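Local coordinates for protein carbamate kinase (Aeropyrum pernix, PDB 2E9Y) that probably catalyses the reversible transfer of a phosphoryl group between ATP and carbamate, giving ADP and carbamoyl phosphate, at residues 38-47 with 298-306. Numbering follows the deposited sequence. Where two conformers were deposited one is given.
Sequences IIADVLADGW and LEEARQVLS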
ATOM      1  N   ILE A  38       8.290  -8.140 -20.354  1.00 26.67           N
ATOM      2  CA  ILE A  38       7.976  -7.238 -21.457  1.00 27.51           C
ATOM      3  C   ILE A  38       8.302  -5.782 -21.114  1.00 27.27           C
ATOM      4  O   ILE A  38       8.823  -5.044 -21.950  1.00 26.79           O
ATOM      5  CB  ILE A  38       6.489  -7.369 -21.850  1.00 28.35           C
ATOM      6  CG1 ILE A  38       6.251  -8.749 -22.470  1.00 27.45           C
ATOM      7  CG2 ILE A  38       6.094  -6.265 -22.825  1.00 29.41           C
ATOM      8  CD1 ILE A  38       4.800  -9.091 -22.679  1.00 28.60           C
ATOM      9  N   ILE A  39       8.003  -5.365 -19.888  1.00 25.81           N
ATOM     10  CA  ILE A  39       8.301  -3.994 -19.484  1.00 25.04           C
ATOM     11  C   ILE A  39       9.811  -3.775 -19.472  1.00 25.23           C
ATOM     12  O   ILE A  39      10.292  -2.691 -19.806  1.00 24.95           O
ATOM     13  CB  ILE A  39       7.732  -3.681 -18.082  1.00 23.88           C
ATOM     14  CG1 ILE A  39       6.206  -3.613 -18.154  1.00 24.00           C
ATOM     15  CG2 ILE A  39       8.304  -2.367 -17.563  1.00 24.91           C
ATOM     16  CD1 ILE A  39       5.533  -3.478 -16.801  1.00 24.20           C
ATOM     17  N   ALA A  40      10.554  -4.809 -19.086  1.00 25.56           N
ATOM     18  CA  ALA A  40      12.009  -4.725 -19.045  1.00 27.42           C
ATOM     19  C   ALA A  40      12.539  -4.461 -20.450  1.00 27.54           C
ATOM     20  O   ALA A  40      13.526  -3.745 -20.626  1.00 26.99           O
ATOM     21  CB  ALA A  40      12.597  -6.020 -18.497  1.00 29.21           C
ATOM     22  N   ASP A  41      11.882  -5.044 -21.447  1.00 28.04           N
ATOM     23  CA  ASP A  41      12.292  -4.844 -22.829  1.00 30.05           C
ATOM     24  C   ASP A  41      12.131  -3.369 -23.174  1.00 30.52           C
ATOM     25  O   ASP A  41      13.033  -2.749 -23.739  1.00 31.83           O
ATOM     26  CB  ASP A  41      11.443  -5.700 -23.781  1.00 30.46           C
ATOM     27  CG  ASP A  41      11.688  -7.189 -23.605  1.00 30.66           C
ATOM     28  OD1 ASP A  41      12.813  -7.563 -23.213  1.00 32.80           O
ATOM     29  OD2 ASP A  41      10.766  -7.988 -23.872  1.00 30.19           O
ATOM     30  N   VAL A  42      10.981  -2.810 -22.814  1.00 29.08           N
ATOM     31  CA  VAL A  42      10.688  -1.409 -23.079  1.00 27.79           C
ATOM     32  C   VAL A  42      11.728  -0.484 -22.452  1.00 28.32           C
ATOM     33  O   VAL A  42      12.157   0.489 -23.075  1.00 28.58           O
ATOM     34  CB  VAL A  42       9.287  -1.038 -22.551  1.00 26.95           C
ATOM     35  CG1 VAL A  42       9.080   0.464 -22.614  1.00 25.46           C
ATOM     36  CG2 VAL A  42       8.228  -1.757 -23.371  1.00 27.40           C
ATOM     37  N   LEU A  43      12.127  -0.782 -21.218  1.00 26.54           N
ATOM     38  CA  LEU A  43      13.133   0.020 -20.528  1.00 28.43           C
ATOM     39  C   LEU A  43      14.474  -0.127 -21.241  1.00 29.35           C
ATOM     40  O   LEU A  43      15.284   0.802 -21.264  1.00 28.72           O
ATOM     41  CB  LEU A  43      13.279  -0.431 -19.068  1.00 28.87           C
ATOM     42  CG  LEU A  43      12.291   0.130 -18.037  1.00 29.88           C
ATOM     43  CD1 LEU A  43      10.862  -0.078 -18.497  1.00 30.62           C
ATOM     44  CD2 LEU A  43      12.531  -0.550 -16.700  1.00 29.47           C
ATOM     45  N   ALA A  44      14.704  -1.302 -21.814  1.00 31.00           N
ATOM     46  CA  ALA A  44      15.938  -1.561 -22.539  1.00 33.91           C
ATOM     47  C   ALA A  44      16.011  -0.645 -23.757  1.00 34.79           C
ATOM     48  O   ALA A  44      17.089  -0.187 -24.133  1.00 36.66           O
ATOM     49  CB  ALA A  44      15.994  -3.020 -22.977  1.00 33.61           C
ATOM     50  N   ASP A  45      14.860  -0.368 -24.363  1.00 36.22           N
ATOM     51  CA  ASP A  45      14.817   0.497 -25.537  1.00 36.81           C
ATOM     52  C   ASP A  45      15.002   1.976 -25.207  1.00 36.82           C
ATOM     53  O   ASP A  45      14.900   2.829 -26.090  1.00 37.30           O
ATOM     54  CB  ASP A  45      13.514   0.287 -26.314  1.00 38.06           C
ATOM     55  CG  ASP A  45      13.405  -1.113 -26.899  1.00 38.97           C
ATOM     56  OD1 ASP A  45      14.442  -1.656 -27.336  1.00 39.52           O
ATOM     57  OD2 ASP A  45      12.288  -1.667 -26.935  1.00 40.37           O
ATOM     58  N   GLY A  46      15.268   2.278 -23.937  1.00 35.89           N
ATOM     59  CA  GLY A  46      15.503   3.655 -23.531  1.00 33.68           C
ATOM     60  C   GLY A  46      14.379   4.458 -22.899  1.00 33.13           C
ATOM     61  O   GLY A  46      14.590   5.608 -22.508  1.00 32.89           O
ATOM     62  N   TRP A  47      13.192   3.872 -22.783  1.00 31.15           N
ATOM     63  CA  TRP A  47      12.059   4.585 -22.200  1.00 29.90           C
ATOM     64  C   TRP A  47      12.074   4.678 -20.677  1.00 28.59           C
ATOM     65  O   TRP A  47      12.559   3.777 -19.991  1.00 28.85           O
ATOM     66  CB  TRP A  47      10.732   3.924 -22.599  1.00 29.56           C
ATOM     67  CG  TRP A  47      10.277   4.176 -24.003  1.00 30.31           C
ATOM     68  CD1 TRP A  47      10.468   3.369 -25.086  1.00 30.38           C
ATOM     69  CD2 TRP A  47       9.529   5.305 -24.471  1.00 30.96           C
ATOM     70  NE1 TRP A  47       9.883   3.922 -26.200  1.00 30.96           N
ATOM     71  CE2 TRP A  47       9.299   5.111 -25.851  1.00 31.51           C
ATOM     72  CE3 TRP A  47       9.030   6.462 -23.858  1.00 32.42           C
ATOM     73  CZ2 TRP A  47       8.591   6.031 -26.632  1.00 30.39           C
ATOM     74  CZ3 TRP A  47       8.325   7.380 -24.632  1.00 31.09           C
ATOM     75  CH2 TRP A  47       8.113   7.156 -26.007  1.00 32.79           C
ATOM     76  N   LEU A 298      -0.513  -6.128 -24.902  1.00 26.54           N
ATOM     77  CA  LEU A 298       0.575  -6.236 -23.935  1.00 26.21           C
ATOM     78  C   LEU A 298       1.709  -7.032 -24.570  1.00 26.90           C
ATOM     79  O   LEU A 298       2.880  -6.698 -24.418  1.00 27.97           O
ATOM     80  CB  LEU A 298       0.097  -6.954 -22.664  1.00 25.82           C
ATOM     81  CG  LEU A 298       1.168  -7.388 -21.649  1.00 25.02           C
ATOM     82  CD1 LEU A 298       1.919  -6.178 -21.121  1.00 25.72           C
ATOM     83  CD2 LEU A 298       0.502  -8.142 -20.503  1.00 25.39           C
ATOM     84  N   GLU A 299       1.347  -8.084 -25.292  1.00 30.53           N
ATOM     85  CA  GLU A 299       2.332  -8.931 -25.950  1.00 33.08           C
ATOM     86  C   GLU A 299       3.214  -8.144 -26.922  1.00 33.04           C
ATOM     87  O   GLU A 299       4.424  -8.358 -26.977  1.00 33.37           O
ATOM     88  CB  GLU A 299       1.632 -10.063 -26.707  1.00 36.54           C
ATOM     89  CG  GLU A 299       0.640 -10.871 -25.877  1.00 41.40           C
ATOM     90  CD  GLU A 299       1.260 -11.466 -24.626  1.00 44.85           C
ATOM     91  OE1 GLU A 299       2.277 -12.184 -24.746  1.00 45.90           O
ATOM     92  OE2 GLU A 299       0.726 -11.220 -23.522  1.00 46.79           O
ATOM     93  N   GLU A 300       2.610  -7.229 -27.675  1.00 32.73           N
ATOM     94  CA  GLU A 300       3.349  -6.437 -28.661  1.00 32.16           C
ATOM     95  C   GLU A 300       3.853  -5.100 -28.119  1.00 30.95           C
ATOM     96  O   GLU A 300       4.284  -4.241 -28.887  1.00 29.47           O
ATOM     97  CB  GLU A 300       2.465  -6.174 -29.890  1.00 33.98           C
ATOM     98  CG  GLU A 300       1.692  -7.391 -30.390  1.00 37.15           C
ATOM     99  CD  GLU A 300       0.965  -7.135 -31.705  1.00 39.19           C
ATOM    100  OE1 GLU A 300       0.206  -6.148 -31.799  1.00 37.93           O
ATOM    101  OE2 GLU A 300       1.149  -7.932 -32.651  1.00 41.34           O
ATOM    102  N   ALA A 301       3.809  -4.935 -26.801  1.00 29.93           N
ATOM    103  CA  ALA A 301       4.233  -3.693 -26.157  1.00 29.75           C
ATOM    104  C   ALA A 301       5.496  -3.049 -26.728  1.00 29.60           C
ATOM    105  O   ALA A 301       5.518  -1.847 -26.994  1.00 27.70           O
ATOM    106  CB  ALA A 301       4.403  -3.921 -24.658  1.00 30.19           C
ATOM    107  N   ARG A 302       6.546  -3.843 -26.912  1.00 31.15           N
ATOM    108  CA  ARG A 302       7.803  -3.316 -27.433  1.00 32.69           C
ATOM    109  C   ARG A 302       7.590  -2.553 -28.735  1.00 31.89           C
ATOM    110  O   ARG A 302       8.141  -1.471 -28.926  1.00 33.72           O
ATOM    111  CB  ARG A 302       8.809  -4.453 -27.642  1.00 33.29           C
ATOM    112  CG  ARG A 302      10.248  -3.979 -27.745  1.00 35.32           C
ATOM    113  CD  ARG A 302      11.226  -5.136 -27.613  1.00 36.40           C
ATOM    114  NE  ARG A 302      12.567  -4.666 -27.274  1.00 39.53           N
ATOM    115  CZ  ARG A 302      13.591  -5.463 -26.987  1.00 40.46           C
ATOM    116  NH1 ARG A 302      13.435  -6.779 -27.000  1.00 41.26           N
ATOM    117  NH2 ARG A 302      14.770  -4.942 -26.673  1.00 41.51           N
ATOM    118  N   GLN A 303       6.782  -3.114 -29.628  1.00 33.29           N
ATOM    119  CA  GLN A 303       6.498  -2.460 -30.902  1.00 32.77           C
ATOM    120  C   GLN A 303       5.511  -1.317 -30.704  1.00 31.92           C
ATOM    121  O   GLN A 303       5.634  -0.266 -31.336  1.00 31.15           O
ATOM    122  CB  GLN A 303       5.919  -3.459 -31.908  1.00 34.56           C
ATOM    123  CG  GLN A 303       6.895  -4.551 -32.324  0.50 35.38           C
ATOM    124  CD  GLN A 303       8.128  -3.994 -33.015  0.50 36.04           C
ATOM    125  OE1 GLN A 303       8.037  -3.394 -34.086  0.50 37.00           O
ATOM    126  NE2 GLN A 303       9.289  -4.188 -32.399  0.50 37.35           N
ATOM    127  N   VAL A 304       4.535  -1.525 -29.822  1.00 30.23           N
ATOM    128  CA  VAL A 304       3.526  -0.493 -29.547  1.00 27.73           C
ATOM    129  C   VAL A 304       4.153   0.843 -29.149  1.00 27.77           C
ATOM    130  O   VAL A 304       3.737   1.907 -29.592  1.00 27.09           O
ATOM    131  CB  VAL A 304       2.570  -0.970 -28.437  1.00 26.44           C
ATOM    132  CG1 VAL A 304       1.656   0.185 -28.028  1.00 23.16           C
ATOM    133  CG2 VAL A 304       1.713  -2.122 -28.927  1.00 25.70           C
ATOM    134  N   LEU A 305       5.160   0.761 -28.248  1.00 27.78           N
ATOM    135  CA  LEU A 305       5.888   1.926 -27.752  1.00 30.64           C
ATOM    136  C   LEU A 305       6.592   2.685 -28.890  1.00 32.02           C
ATOM    137  O   LEU A 305       6.738   3.899 -28.871  1.00 32.82           O
ATOM    138  CB  LEU A 305       6.913   1.452 -26.720  1.00 30.50           C
ATOM    139  CG  LEU A 305       6.351   1.455 -25.295  1.00 30.47           C
ATOM    140  CD1 LEU A 305       6.230   2.867 -24.718  1.00 28.92           C
ATOM    141  CD2 LEU A 305       4.956   0.837 -25.206  1.00 30.12           C
ATOM    142  N   SER A 306       7.059   1.903 -29.885  1.00 34.08           N
ATOM    143  CA  SER A 306       7.717   2.499 -31.054  1.00 35.24           C
ATOM    144  C   SER A 306       6.711   3.021 -32.098  1.00 36.42           C
ATOM    145  O   SER A 306       7.074   3.552 -33.148  1.00 36.76           O
ATOM    146  CB  SER A 306       8.610   1.426 -31.685  1.00 35.53           C
ATOM    147  OG  SER A 306       9.626   1.034 -30.758  1.00 37.89           O
TER
HETATM  148  O   HOH W   1      10.243  -0.030 -27.078  1.00 40.67           O
HETATM  149  O   HOH W   2      10.458   1.929 -28.181  1.00 42.07           O
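Arg302 and Asp45 form the polar side of a helix-helix contact in the amino acid kinase fold, a worked example of an apolar seam closed at its solvent edge by charge. Helix segments 38-44 and 301-305 cross at -36°. Arg302 NE meets Asp45 OD2 on its syn side at 3.0 Å, close to the guanidinium plane, while the NH2 bond to OD1 is weak. Asp41 CB lies over one guanidinium face near the rim, the carboxylate stacked 4° from that plane; OD1 to NH1, 3.9 Å, is a long salt bridge of charges alone with no N-H aimed at it, and OD1 pairs more strongly with Arg104. The extended arginine chain brings NE to Asp45 and lays the guanidinium against Asp41.

Beneath, Ile38 CG2 presses on Ala301 CB and Val42 CG1 on Leu305 CG, while Leu305 CD1 sits over the five-membered ring of Trp47, 9° off its normal, a CH-pi contact. An alanine replacing Trp47 would probably leave Leu305 CD1 without aromatic cover and a water without its donor. Val233 and Leu231 of strand 231-236 back Leu305 and Trp47 respectively. Gly46 ends helix 25-44 in a Schellman motif; next, Trp47 NE1 donates a hydrogen bond to a water 2.9 Å away that also bonds Ser306 OG.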